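Local atomic coordinates of putative GntR-family transcriptional regulator (Bordetella bronchiseptica RB50, PDB entry 3CNV), a protein that probably regulates transcription in response to a small effector molecule, which its UTRA-type ligand-binding domain, the part represented here, would recognise. Residues 6-11 with 148-153; 52-55 with 61-64; 105-110 with 155-160. All coordinates share one frame; numbering follows the deposited sequence. Where two conformers were deposited one is given.

Interaction 1: 6-11 with 148-153; sequences LRLAPD and GLYLTD
The Tyr-150 ring meets Leu-8 at its edge: Leu-8 CG lies 3.5 Å from Tyr-150 CD2, near the plane of the ring, and Leu-8 CD2 continues the approach in that plane. Leu-6 arrives on a different line, oblique to the ring, and puts CD1 3.7 Å from Tyr-150 OH and 4.0 Å from Tyr-150 CE2. The two leucines therefore pack along the CD2–CE2–OH side of the tyrosine. With CG anti to its carbonyl carbon (chi1 -64°), Tyr-150 sends the ring across to the N-terminal segment, where it and the Leu-8 side chain overlap, running antiparallel to each other.

The polar end of the ring is tied to the same segment through water. A single molecule accepts from Arg-7 N at 2.9 Å and lies 2.8 Å from Tyr-150 OH, so the phenol and a backbone amide share one solvent site in place of a direct bond. At the far end Asp-11 OD2 comes only to 3.6 Å from Asp-153 O, an oxygen-to-oxygen approach that is not a hydrogen bond; the stronger partner of Asp-11 is His-156, bonded through OD1.

Although residues 6-11 and 150-153 run almost in the same direction (9° apart), Leu-8 CA and Thr-152 CA are 8.6 Å apart, too far for strand pairing. This is side-chain packing between two sheets. Strand 8-10 pairs with strand 155-161, while strand 141-150 lies between strands 59-69 and 127-137; Leu-8 also rests on Val-62 and Tyr-150 on Val-131.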
ATOM      1  N   LEU C   6      -6.818  10.650   2.042  1.00 13.14           N
ATOM      2  CA  LEU C   6      -6.642  11.131   3.428  1.00 12.93           C
ATOM      3  C   LEU C   6      -6.498   9.977   4.384  1.00 12.56           C
ATOM      4  O   LEU C   6      -7.389   9.148   4.428  1.00 10.47           O
ATOM      5  CB  LEU C   6      -7.859  12.025   3.815  1.00 14.12           C
ATOM      6  CG  LEU C   6      -7.738  12.712   5.194  1.00 16.26           C
ATOM      7  CD1 LEU C   6      -6.627  13.724   5.151  1.00 16.29           C
ATOM      8  CD2 LEU C   6      -9.031  13.376   5.617  1.00 15.48           C
ATOM      9  N   ARG C   7      -5.431   9.970   5.208  1.00 11.22           N
ATOM     10  CA  ARG C   7      -5.140   8.834   6.095  1.00 12.95           C
ATOM     11  C   ARG C   7      -5.296   9.217   7.570  1.00 14.15           C
ATOM     12  O   ARG C   7      -4.990   8.476   8.479  1.00 12.71           O
ATOM     13  CB  ARG C   7      -3.700   8.317   5.848  1.00 11.87           C
ATOM     14  CG  ARG C   7      -3.489   7.653   4.558  1.00 15.54           C
ATOM     15  CD  ARG C   7      -4.463   6.480   4.382  1.00 18.08           C
ATOM     16  NE  ARG C   7      -4.064   5.896   3.167  1.00 21.71           N
ATOM     17  CZ  ARG C   7      -2.884   5.286   2.987  1.00 24.73           C
ATOM     18  NH1 ARG C   7      -1.990   5.203   3.997  1.00 27.85           N
ATOM     19  NH2 ARG C   7      -2.580   4.823   1.783  1.00 22.36           N
ATOM     20  N   LEU C   8      -5.889  10.384   7.785  1.00 18.12           N
ATOM     21  CA  LEU C   8      -6.207  10.821   9.149  1.00 19.70           C
ATOM     22  C   LEU C   8      -7.230   9.909   9.831  1.00 20.27           C
ATOM     23  O   LEU C   8      -8.252   9.509   9.265  1.00 19.73           O
ATOM     24  CB  LEU C   8      -6.664  12.269   9.182  1.00 22.33           C
ATOM     25  CG  LEU C   8      -5.585  13.303   9.536  1.00 28.08           C
ATOM     26  CD1 LEU C   8      -6.316  14.446  10.127  1.00 31.09           C
ATOM     27  CD2 LEU C   8      -4.534  12.857  10.569  1.00 34.16           C
ATOM     28  N   ALA C   9      -6.882   9.497  11.036  1.00 17.97           N
ATOM     29  CA  ALA C   9      -7.728   8.630  11.829  1.00 15.93           C
ATOM     30  C   ALA C   9      -7.681   9.071  13.265  1.00 14.82           C
ATOM     31  O   ALA C   9      -6.633   9.539  13.744  1.00 12.51           O
ATOM     32  CB  ALA C   9      -7.268   7.192  11.715  1.00 15.97           C
ATOM     33  N   PRO C  10      -8.817   8.943  13.982  1.00 15.07           N
ATOM     34  CA  PRO C  10      -8.732   9.412  15.333  1.00 14.90           C
ATOM     35  C   PRO C  10      -8.001   8.490  16.259  1.00 15.34           C
ATOM     36  O   PRO C  10      -7.980   7.269  16.070  1.00 13.86           O
ATOM     37  CB  PRO C  10     -10.238   9.526  15.791  1.00 15.13           C
ATOM     38  CG  PRO C  10     -10.970   8.589  14.950  1.00 15.27           C
ATOM     39  CD  PRO C  10     -10.209   8.592  13.600  1.00 14.29           C
ATOM     40  N   ASP C  11      -7.442   9.104  17.295  1.00 15.54           N
ATOM     41  CA  ASP C  11      -6.743   8.371  18.343  1.00 17.84           C
ATOM     42  C   ASP C  11      -7.729   7.622  19.227  1.00 19.81           C
ATOM     43  O   ASP C  11      -7.498   6.468  19.611  1.00 20.74           O
ATOM     44  CB  ASP C  11      -5.872   9.305  19.202  1.00 17.56           C
ATOM     45  CG  ASP C  11      -4.618   9.723  18.480  1.00 19.11           C
ATOM     46  OD1 ASP C  11      -4.314   9.181  17.366  1.00 18.05           O
ATOM     47  OD2 ASP C  11      -3.969  10.667  18.989  1.00 23.76           O
ATOM     48  N   GLY C 148       0.351  19.077   2.796  1.00 13.76           N
ATOM     49  CA  GLY C 148      -0.483  19.118   3.943  1.00 12.19           C
ATOM     50  C   GLY C 148       0.327  19.274   5.227  1.00 13.95           C
ATOM     51  O   GLY C 148       1.400  18.722   5.401  1.00 13.21           O
ATOM     52  N   LEU C 149      -0.236  20.018   6.135  1.00 13.46           N
ATOM     53  CA  LEU C 149       0.344  20.137   7.456  1.00 12.80           C
ATOM     54  C   LEU C 149      -0.750  19.764   8.417  1.00 13.58           C
ATOM     55  O   LEU C 149      -1.782  20.425   8.473  1.00 12.92           O
ATOM     56  CB  LEU C 149       0.896  21.564   7.718  1.00 13.92           C
ATOM     57  CG  LEU C 149       2.182  22.000   7.000  1.00 16.44           C
ATOM     58  CD1 LEU C 149       2.166  23.551   7.016  1.00 16.43           C
ATOM     59  CD2 LEU C 149       3.495  21.415   7.665  1.00 15.06           C
ATOM     60  N   TYR C 150      -0.452  18.732   9.199  1.00 12.66           N
ATOM     61  CA  TYR C 150      -1.395  18.063  10.051  1.00 12.78           C
ATOM     62  C   TYR C 150      -0.984  18.230  11.484  1.00 12.68           C
ATOM     63  O   TYR C 150       0.159  18.000  11.887  1.00 10.53           O
ATOM     64  CB  TYR C 150      -1.426  16.550   9.778  1.00 14.43           C
ATOM     65  CG  TYR C 150      -1.891  16.099   8.409  1.00 15.42           C
ATOM     66  CD1 TYR C 150      -1.396  16.657   7.239  1.00 19.61           C
ATOM     67  CD2 TYR C 150      -2.773  15.059   8.287  1.00 22.81           C
ATOM     68  CE1 TYR C 150      -1.794  16.172   5.969  1.00 21.73           C
ATOM     69  CE2 TYR C 150      -3.197  14.569   7.011  1.00 25.06           C
ATOM     70  CZ  TYR C 150      -2.707  15.156   5.862  1.00 19.33           C
ATOM     71  OH  TYR C 150      -3.116  14.653   4.661  1.00 19.29           O
ATOM     72  N   LEU C 151      -1.967  18.613  12.273  1.00 11.78           N
ATOM     73  CA  LEU C 151      -1.808  18.649  13.740  1.00 12.85           C
ATOM     74  C   LEU C 151      -2.291  17.270  14.234  1.00 13.91           C
ATOM     75  O   LEU C 151      -3.443  16.923  14.117  1.00 13.75           O
ATOM     76  CB  LEU C 151      -2.656  19.743  14.350  1.00 12.82           C
ATOM     77  CG  LEU C 151      -2.663  19.799  15.865  1.00 12.92           C
ATOM     78  CD1 LEU C 151      -1.216  20.216  16.304  1.00 12.35           C
ATOM     79  CD2 LEU C 151      -3.751  20.756  16.328  1.00 14.23           C
ATOM     80  N   THR C 152      -1.353  16.474  14.711  1.00 14.66           N
ATOM     81  CA  THR C 152      -1.588  15.073  15.052  1.00 15.07           C
ATOM     82  C   THR C 152      -1.752  14.853  16.543  1.00 16.63           C
ATOM     83  O   THR C 152      -1.303  13.860  17.082  1.00 18.60           O
ATOM     84  CB  THR C 152      -0.469  14.158  14.475  1.00 15.04           C
ATOM     85  OG1 THR C 152       0.797  14.571  14.967  1.00 15.28           O
ATOM     86  CG2 THR C 152      -0.434  14.247  13.039  1.00 14.42           C
ATOM     87  N   ASP C 153      -2.418  15.768  17.214  1.00 17.42           N
ATOM     88  CA  ASP C 153      -2.622  15.592  18.629  1.00 19.41           C
ATOM     89  C   ASP C 153      -3.830  14.683  19.001  1.00 18.85           C
ATOM     90  O   ASP C 153      -3.864  14.089  20.069  1.00 18.81           O
ATOM     91  CB  ASP C 153      -2.557  16.953  19.408  1.00 20.85           C
ATOM     92  CG  ASP C 153      -3.719  17.911  19.120  1.00 25.57           C
ATOM     93  OD1 ASP C 153      -3.988  18.836  19.971  1.00 29.80           O
ATOM     94  OD2 ASP C 153      -4.333  17.773  18.031  1.00 34.89           O
TER
HETATM   95  O   HOH W   1      -3.341  11.878   4.773  1.00 10.40           O

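Interaction 2: 52-55 with 61-64; sequences RQLS and TVID
Arg-52 reaches over to Asp-64 and grips its OD2 with two nitrogens: NE at 2.8 Å, nearly straight (160°), and NH2 at 3.1 Å, more bent. Asp-64 OD2 receives NE on its anti lone pair and lies almost in the guanidinium plane, while the carboxylate is turned 49° against that plane. Arg-52 CG sits between the backbone N and the carbonyl carbon (chi1 64°) and the chain bends at chi2, which lays the side chain alongside Asp-64. Leu-54 CD2 lies over one face of the guanidinium, offset toward its rim, and Leu-54 CB packs on Val-62 CB at 3.8 Å. On the sheet's other face Ile-63 CD1 touches Gln-53 CB at 3.8 Å.

The backbone sets these neighbours in place. Arg-52 and Asp-64 form an antiparallel hydrogen-bonded pair through Arg-52 N to Asp-64 O (2.8 Å) and Asp-64 N to Arg-52 O (2.9 Å). Farther along, Leu-54 O accepts from both Thr-61 N (2.8 Å) and Val-62 N (3.1 Å).

In the next shell, Ser-21 bonds Arg-52 NH1, Arg-22 bonds Gln-53 OE1, and a citrate, probably from the crystallisation liquor, bonds Arg-52 NH2. A buried arginine that meets an anion here is consistent with an effector pocket of the UTRA fold. Strands 46-56 and 59-69 form an antiparallel hairpin, interrupted by a classic beta bulge in which Thr-61 and Val-62 both face Leu-54.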
ATOM      1  N   ARG C  52      -6.577  25.287   1.800  1.00 15.81           N
ATOM      2  CA  ARG C  52      -7.785  24.986   2.600  1.00 16.78           C
ATOM      3  C   ARG C  52      -7.486  24.453   3.977  1.00 16.64           C
ATOM      4  O   ARG C  52      -6.434  23.901   4.231  1.00 16.46           O
ATOM      5  CB  ARG C  52      -8.733  24.050   1.852  1.00 17.36           C
ATOM      6  CG  ARG C  52      -8.261  22.786   1.567  1.00 19.02           C
ATOM      7  CD  ARG C  52      -8.610  21.812   2.694  1.00 20.78           C
ATOM      8  NE  ARG C  52      -8.216  20.528   2.202  1.00 20.63           N
ATOM      9  CZ  ARG C  52      -8.972  19.729   1.466  1.00 18.31           C
ATOM     10  NH1 ARG C  52     -10.236  20.034   1.245  1.00 20.44           N
ATOM     11  NH2 ARG C  52      -8.464  18.585   1.031  1.00 15.52           N
ATOM     12  N   GLN C  53      -8.473  24.598   4.840  1.00 14.56           N
ATOM     13  CA  GLN C  53      -8.402  24.040   6.187  1.00 14.80           C
ATOM     14  C   GLN C  53      -9.408  22.889   6.317  1.00 14.47           C
ATOM     15  O   GLN C  53     -10.603  23.034   6.058  1.00 13.35           O
ATOM     16  CB  GLN C  53      -8.699  25.199   7.196  1.00 14.71           C
ATOM     17  CG  GLN C  53      -8.656  24.886   8.720  1.00 14.04           C
ATOM     18  CD  GLN C  53      -9.329  25.960   9.531  1.00 17.92           C
ATOM     19  OE1 GLN C  53     -10.527  26.086   9.520  1.00 16.16           O
ATOM     20  NE2 GLN C  53      -8.546  26.727  10.270  1.00 17.51           N
ATOM     21  N   LEU C  54      -8.923  21.753   6.765  1.00 15.05           N
ATOM     22  CA  LEU C  54      -9.782  20.702   7.307  1.00 15.16           C
ATOM     23  C   LEU C  54      -9.870  20.785   8.799  1.00 14.32           C
ATOM     24  O   LEU C  54      -8.873  20.982   9.526  1.00 12.12           O
ATOM     25  CB  LEU C  54      -9.253  19.298   6.923  1.00 16.36           C
ATOM     26  CG  LEU C  54      -9.252  18.997   5.442  1.00 17.69           C
ATOM     27  CD1 LEU C  54      -8.639  17.567   5.294  1.00 20.13           C
ATOM     28  CD2 LEU C  54     -10.650  19.126   4.681  1.00 17.60           C
ATOM     29  N   SER C  55     -11.080  20.598   9.252  1.00 13.98           N
ATOM     30  CA  SER C  55     -11.417  20.532  10.655  1.00 16.56           C
ATOM     31  C   SER C  55     -12.151  19.232  10.945  1.00 18.15           C
ATOM     32  O   SER C  55     -12.924  18.751  10.118  1.00 17.69           O
ATOM     33  CB  SER C  55     -12.321  21.704  11.060  1.00 16.88           C
ATOM     34  OG  SER C  55     -11.616  22.925  10.991  1.00 19.83           O
ATOM     35  N   THR C  61      -7.358  20.864  11.896  1.00 14.23           N
ATOM     36  CA  THR C  61      -6.495  19.701  11.941  1.00 13.59           C
ATOM     37  C   THR C  61      -5.474  19.654  10.795  1.00 12.93           C
ATOM     38  O   THR C  61      -4.328  19.237  11.006  1.00 12.68           O
ATOM     39  CB  THR C  61      -7.433  18.442  11.969  1.00 15.28           C
ATOM     40  OG1 THR C  61      -8.146  18.473  13.214  1.00 14.54           O
ATOM     41  CG2 THR C  61      -6.687  17.113  11.888  1.00 17.57           C
ATOM     42  N   VAL C  62      -5.882  20.173   9.637  1.00 12.27           N
ATOM     43  CA  VAL C  62      -5.032  20.207   8.428  1.00 12.98           C
ATOM     44  C   VAL C  62      -5.077  21.553   7.729  1.00 13.36           C
ATOM     45  O   VAL C  62      -6.139  22.142   7.548  1.00 12.77           O
ATOM     46  CB  VAL C  62      -5.445  19.027   7.411  1.00 13.59           C
ATOM     47  CG1 VAL C  62      -4.485  18.901   6.266  1.00 13.49           C
ATOM     48  CG2 VAL C  62      -5.547  17.681   8.139  1.00  7.19           C
ATOM     49  N   ILE C  63      -3.908  22.003   7.294  1.00 12.30           N
ATOM     50  CA  ILE C  63      -3.808  23.062   6.309  1.00 13.46           C
ATOM     51  C   ILE C  63      -3.147  22.471   5.061  1.00 13.75           C
ATOM     52  O   ILE C  63      -2.024  21.924   5.099  1.00 12.51           O
ATOM     53  CB  ILE C  63      -3.045  24.354   6.784  1.00 14.48           C
ATOM     54  CG1 ILE C  63      -3.622  24.911   8.060  1.00 15.11           C
ATOM     55  CG2 ILE C  63      -2.979  25.439   5.642  1.00 14.42           C
ATOM     56  CD1 ILE C  63      -4.980  25.635   7.935  1.00 17.80           C
ATOM     57  N   ASP C  64      -3.933  22.457   3.990  1.00 14.79           N
ATOM     58  CA  ASP C  64      -3.496  21.926   2.686  1.00 15.42           C
ATOM     59  C   ASP C  64      -3.258  23.083   1.718  1.00 15.91           C
ATOM     60  O   ASP C  64      -4.085  23.991   1.601  1.00 15.98           O
ATOM     61  CB  ASP C  64      -4.547  21.058   2.030  1.00 17.05           C
ATOM     62  CG  ASP C  64      -4.648  19.661   2.568  1.00 18.93           C
ATOM     63  OD1 ASP C  64      -3.582  19.080   2.927  1.00 18.89           O
ATOM     64  OD2 ASP C  64      -5.832  19.108   2.558  1.00 20.62           O
TER

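Interaction 3: 105-110 with 155-160; sequences EKLRAV and YHYRNS
Glu-105 and Tyr-157 are brought together by two complementary torsions. Tyr-157 holds CG anti to its backbone N (chi1 175°) and projects its hydroxyl toward strand 102-111. Glu-105, with CG anti to its own carbonyl carbon and the chain extended beyond, advances from the opposite direction to meet it. The strands are far apart, Leu-107 CA and Tyr-157 CA being 10.1 Å from each other, and long side chains do the bridging.

Where they meet, Tyr-157 OH donates to Glu-105 OE1, which sits at the ring's edge, near its plane. The modelled separation between Tyr-157 OH and Glu-105 OE1, 2.4 Å, is very short, and its exact value is doubtful; carboxylate and ring planes stand 59° apart. Leu-107 uses the ring differently. Its CD2 lies 3.8 Å from the centroid of the Tyr-157 ring and only 6° off the normal, a well-centred CH-pi contact that covers one face, with Leu-107 CD2 4.0 Å from Tyr-157 CE1. The bond holds the hydroxyl end in place, while the methyl over the face would hinder the ring from turning.

Both polar ends have second partners. Glu-105 OE2 forms a salt bridge with Arg-133 NE, and Tyr-157 OH is bonded by Asn-159 ND2 of the second subunit, whose strand also pairs with residues of both segments. The contact is therefore buried at an intersubunit sheet. Its chemistry implies a chain of polar links, arginine to carboxylate to phenol to the neighbouring subunit's amide, in which Arg-133 probably helps keep Glu-105 ionised, leaving OE1 to accept from the phenol.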
ATOM      1  N   GLU C 105       3.881  10.110  -1.792  1.00 15.46           N
ATOM      2  CA  GLU C 105       4.034  11.022  -0.651  1.00 15.40           C
ATOM      3  C   GLU C 105       5.405  10.961   0.007  1.00 13.98           C
ATOM      4  O   GLU C 105       6.079   9.936   0.044  1.00 13.80           O
ATOM      5  CB  GLU C 105       2.932  10.788   0.390  1.00 16.85           C
ATOM      6  CG  GLU C 105       1.570  11.102  -0.043  1.00 19.52           C
ATOM      7  CD  GLU C 105       0.481  10.798   1.008  1.00 23.60           C
ATOM      8  OE1 GLU C 105       0.729  10.125   2.041  1.00 24.50           O
ATOM      9  OE2 GLU C 105      -0.658  11.198   0.747  1.00 25.11           O
ATOM     10  N   LYS C 106       5.796  12.103   0.551  1.00 15.39           N
ATOM     11  CA  LYS C 106       6.985  12.293   1.366  1.00 13.44           C
ATOM     12  C   LYS C 106       6.522  12.924   2.700  1.00 14.80           C
ATOM     13  O   LYS C 106       5.914  14.025   2.716  1.00 14.79           O
ATOM     14  CB  LYS C 106       7.995  13.210   0.652  1.00 14.10           C
ATOM     15  CG  LYS C 106       8.496  12.720  -0.664  1.00 16.60           C
ATOM     16  CD  LYS C 106       9.535  13.660  -1.267  1.00 21.76           C
ATOM     17  CE  LYS C 106      10.184  13.041  -2.506  1.00 27.66           C
ATOM     18  NZ  LYS C 106      11.501  13.696  -2.848  1.00 34.73           N
ATOM     19  N   LEU C 107       6.699  12.163   3.785  1.00 14.28           N
ATOM     20  CA  LEU C 107       6.310  12.586   5.153  1.00 14.97           C
ATOM     21  C   LEU C 107       7.500  12.926   6.031  1.00 14.63           C
ATOM     22  O   LEU C 107       8.579  12.292   6.017  1.00 13.73           O
ATOM     23  CB  LEU C 107       5.444  11.572   5.849  1.00 14.68           C
ATOM     24  CG  LEU C 107       4.011  11.272   5.399  1.00 17.15           C
ATOM     25  CD1 LEU C 107       3.946  10.680   3.953  1.00 14.27           C
ATOM     26  CD2 LEU C 107       3.442  10.339   6.439  1.00 14.93           C
ATOM     27  N   ARG C 108       7.312  14.049   6.698  1.00 16.55           N
ATOM     28  CA  ARG C 108       8.300  14.584   7.654  0.50 17.01           C
ATOM     29  C   ARG C 108       7.627  15.282   8.836  1.00 17.59           C
ATOM     30  O   ARG C 108       6.459  15.641   8.782  1.00 17.18           O
ATOM     31  CB  ARG C 108       9.349  15.486   6.954  0.50 17.63           C
ATOM     32  CG  ARG C 108       8.921  16.291   5.696  0.50 19.25           C
ATOM     33  CD  ARG C 108      10.030  17.208   4.997  0.50 16.01           C
ATOM     34  NE  ARG C 108      10.824  16.550   3.942  0.50 19.33           N
ATOM     35  CZ  ARG C 108      10.433  16.332   2.686  0.50 15.64           C
ATOM     36  NH1 ARG C 108       9.259  16.700   2.263  0.50 18.23           N
ATOM     37  NH2 ARG C 108      11.238  15.757   1.841  0.50 19.00           N
ATOM     38  N   ALA C 109       8.377  15.436   9.917  1.00 16.02           N
ATOM     39  CA  ALA C 109       7.915  16.259  11.041  1.00 16.17           C
ATOM     40  C   ALA C 109       8.625  17.574  10.982  1.00 14.79           C
ATOM     41  O   ALA C 109       9.853  17.636  10.799  1.00 15.17           O
ATOM     42  CB  ALA C 109       8.126  15.593  12.438  1.00 13.42           C
ATOM     43  N   VAL C 110       7.821  18.609  11.101  1.00 13.99           N
ATOM     44  CA  VAL C 110       8.281  19.959  11.057  1.00 14.76           C
ATOM     45  C   VAL C 110       7.712  20.778  12.223  1.00 15.27           C
ATOM     46  O   VAL C 110       6.799  20.363  12.892  1.00 14.15           O
ATOM     47  CB  VAL C 110       7.888  20.611   9.678  1.00 16.34           C
ATOM     48  CG1 VAL C 110       8.472  19.780   8.478  1.00 16.99           C
ATOM     49  CG2 VAL C 110       6.409  20.816   9.545  1.00 11.47           C
ATOM     50  N   TYR C 155      -5.372  12.886  16.305  1.00 15.26           N
ATOM     51  CA  TYR C 155      -5.476  12.134  15.079  1.00 14.61           C
ATOM     52  C   TYR C 155      -4.037  11.683  14.677  1.00 14.30           C
ATOM     53  O   TYR C 155      -3.008  12.233  15.116  1.00 15.94           O
ATOM     54  CB  TYR C 155      -6.125  12.963  13.977  1.00 15.51           C
ATOM     55  CG  TYR C 155      -7.644  13.154  14.074  1.00 18.65           C
ATOM     56  CD1 TYR C 155      -8.475  12.374  13.366  1.00 21.49           C
ATOM     57  CD2 TYR C 155      -8.205  14.119  14.923  1.00 24.81           C
ATOM     58  CE1 TYR C 155      -9.856  12.512  13.477  1.00 25.90           C
ATOM     59  CE2 TYR C 155      -9.586  14.252  15.065  1.00 26.80           C
ATOM     60  CZ  TYR C 155     -10.395  13.450  14.300  1.00 27.28           C
ATOM     61  OH  TYR C 155     -11.763  13.527  14.364  1.00 30.03           O
ATOM     62  N   HIS C 156      -3.988  10.576  13.970  1.00 13.26           N
ATOM     63  CA  HIS C 156      -2.745  10.018  13.435  1.00 13.36           C
ATOM     64  C   HIS C 156      -2.962   9.754  11.950  1.00 14.42           C
ATOM     65  O   HIS C 156      -4.099   9.721  11.478  1.00 15.58           O
ATOM     66  CB  HIS C 156      -2.303   8.725  14.212  1.00 13.77           C
ATOM     67  CG  HIS C 156      -3.319   7.620  14.227  1.00 15.62           C
ATOM     68  ND1 HIS C 156      -4.277   7.535  15.209  1.00 15.59           N
ATOM     69  CD2 HIS C 156      -3.565   6.591  13.368  1.00 15.92           C
ATOM     70  CE1 HIS C 156      -5.072   6.505  14.961  1.00 16.91           C
ATOM     71  NE2 HIS C 156      -4.682   5.926  13.845  1.00 12.87           N
ATOM     72  N   TYR C 157      -1.858   9.521  11.255  1.00 12.65           N
ATOM     73  CA  TYR C 157      -1.868   9.035   9.870  1.00 12.56           C
ATOM     74  C   TYR C 157      -1.688   7.505   9.906  1.00 12.69           C
ATOM     75  O   TYR C 157      -0.712   7.005  10.345  1.00 12.51           O
ATOM     76  CB  TYR C 157      -0.722   9.747   9.104  1.00 12.27           C
ATOM     77  CG  TYR C 157      -0.442   9.338   7.703  1.00 12.47           C
ATOM     78  CD1 TYR C 157      -0.602  10.247   6.689  1.00 15.20           C
ATOM     79  CD2 TYR C 157       0.033   8.098   7.397  1.00 15.03           C
ATOM     80  CE1 TYR C 157      -0.360   9.952   5.401  1.00 11.91           C
ATOM     81  CE2 TYR C 157       0.286   7.735   6.010  1.00 14.99           C
ATOM     82  CZ  TYR C 157       0.106   8.703   5.037  1.00 14.40           C
ATOM     83  OH  TYR C 157       0.387   8.411   3.696  1.00 16.91           O
ATOM     84  N   ARG C 158      -2.687   6.811   9.415  1.00 14.39           N
ATOM     85  CA  ARG C 158      -2.772   5.346   9.385  1.00 16.00           C
ATOM     86  C   ARG C 158      -2.192   4.832   8.111  1.00 15.25           C
ATOM     87  O   ARG C 158      -2.493   5.353   7.051  1.00 18.38           O
ATOM     88  CB  ARG C 158      -4.231   4.860   9.533  1.00 16.37           C
ATOM     89  CG  ARG C 158      -5.120   5.204   8.321  1.00 25.53           C
ATOM     90  CD  ARG C 158      -6.589   4.741   8.515  1.00 32.93           C
ATOM     91  NE  ARG C 158      -7.458   5.088   7.397  1.00 36.37           N
ATOM     92  CZ  ARG C 158      -7.232   4.815   6.096  1.00 43.59           C
ATOM     93  NH1 ARG C 158      -6.100   4.225   5.655  1.00 40.92           N
ATOM     94  NH2 ARG C 158      -8.158   5.188   5.223  1.00 44.75           N
ATOM     95  N   ASN C 159      -1.317   3.841   8.212  1.00 14.58           N
ATOM     96  CA  ASN C 159      -0.686   3.265   7.037  1.00 15.79           C
ATOM     97  C   ASN C 159      -0.539   1.751   7.209  1.00 15.87           C
ATOM     98  O   ASN C 159       0.086   1.306   8.175  1.00 16.49           O
ATOM     99  CB  ASN C 159       0.725   3.850   6.757  1.00 13.90           C
ATOM    100  CG  ASN C 159       1.207   3.591   5.309  1.00 16.69           C
ATOM    101  OD1 ASN C 159       0.404   3.455   4.361  1.00 15.36           O
ATOM    102  ND2 ASN C 159       2.519   3.632   5.134  1.00 15.98           N
ATOM    103  N   SER C 160      -1.027   0.989   6.232  1.00 15.12           N
ATOM    104  CA  SER C 160      -0.748  -0.442   6.184  1.00 17.45           C
ATOM    105  C   SER C 160       0.279  -0.690   5.127  1.00 17.98           C
ATOM    106  O   SER C 160       0.211  -0.115   4.011  1.00 17.17           O
ATOM    107  CB  SER C 160      -1.997  -1.267   5.811  1.00 18.18           C
ATOM    108  OG  SER C 160      -2.893  -1.257   6.902  1.00 28.88           O
TER

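From the N terminus, residues 6-11 open the loop that interaction 1 closes only at 148-153. Interaction 2 opens and closes within that span as a local hairpin between neighbouring strands. Residues 105-110 then begin interaction 3, whose partner, 155-160, comes after interaction 1 has closed, so interactions 1 and 3 cross along the chain, while 2 and 3 follow in series. Interactions 1 and 2 meet directly: Leu-151 N lies 2.8 Å from Thr-61 O, probably a hydrogen bond, and strands 59-69 and 141-150 adjoin. Interactions 1 and 3 share the small sheet of strands 8-10 and 155-161, which both fasten to the six-stranded main sheet.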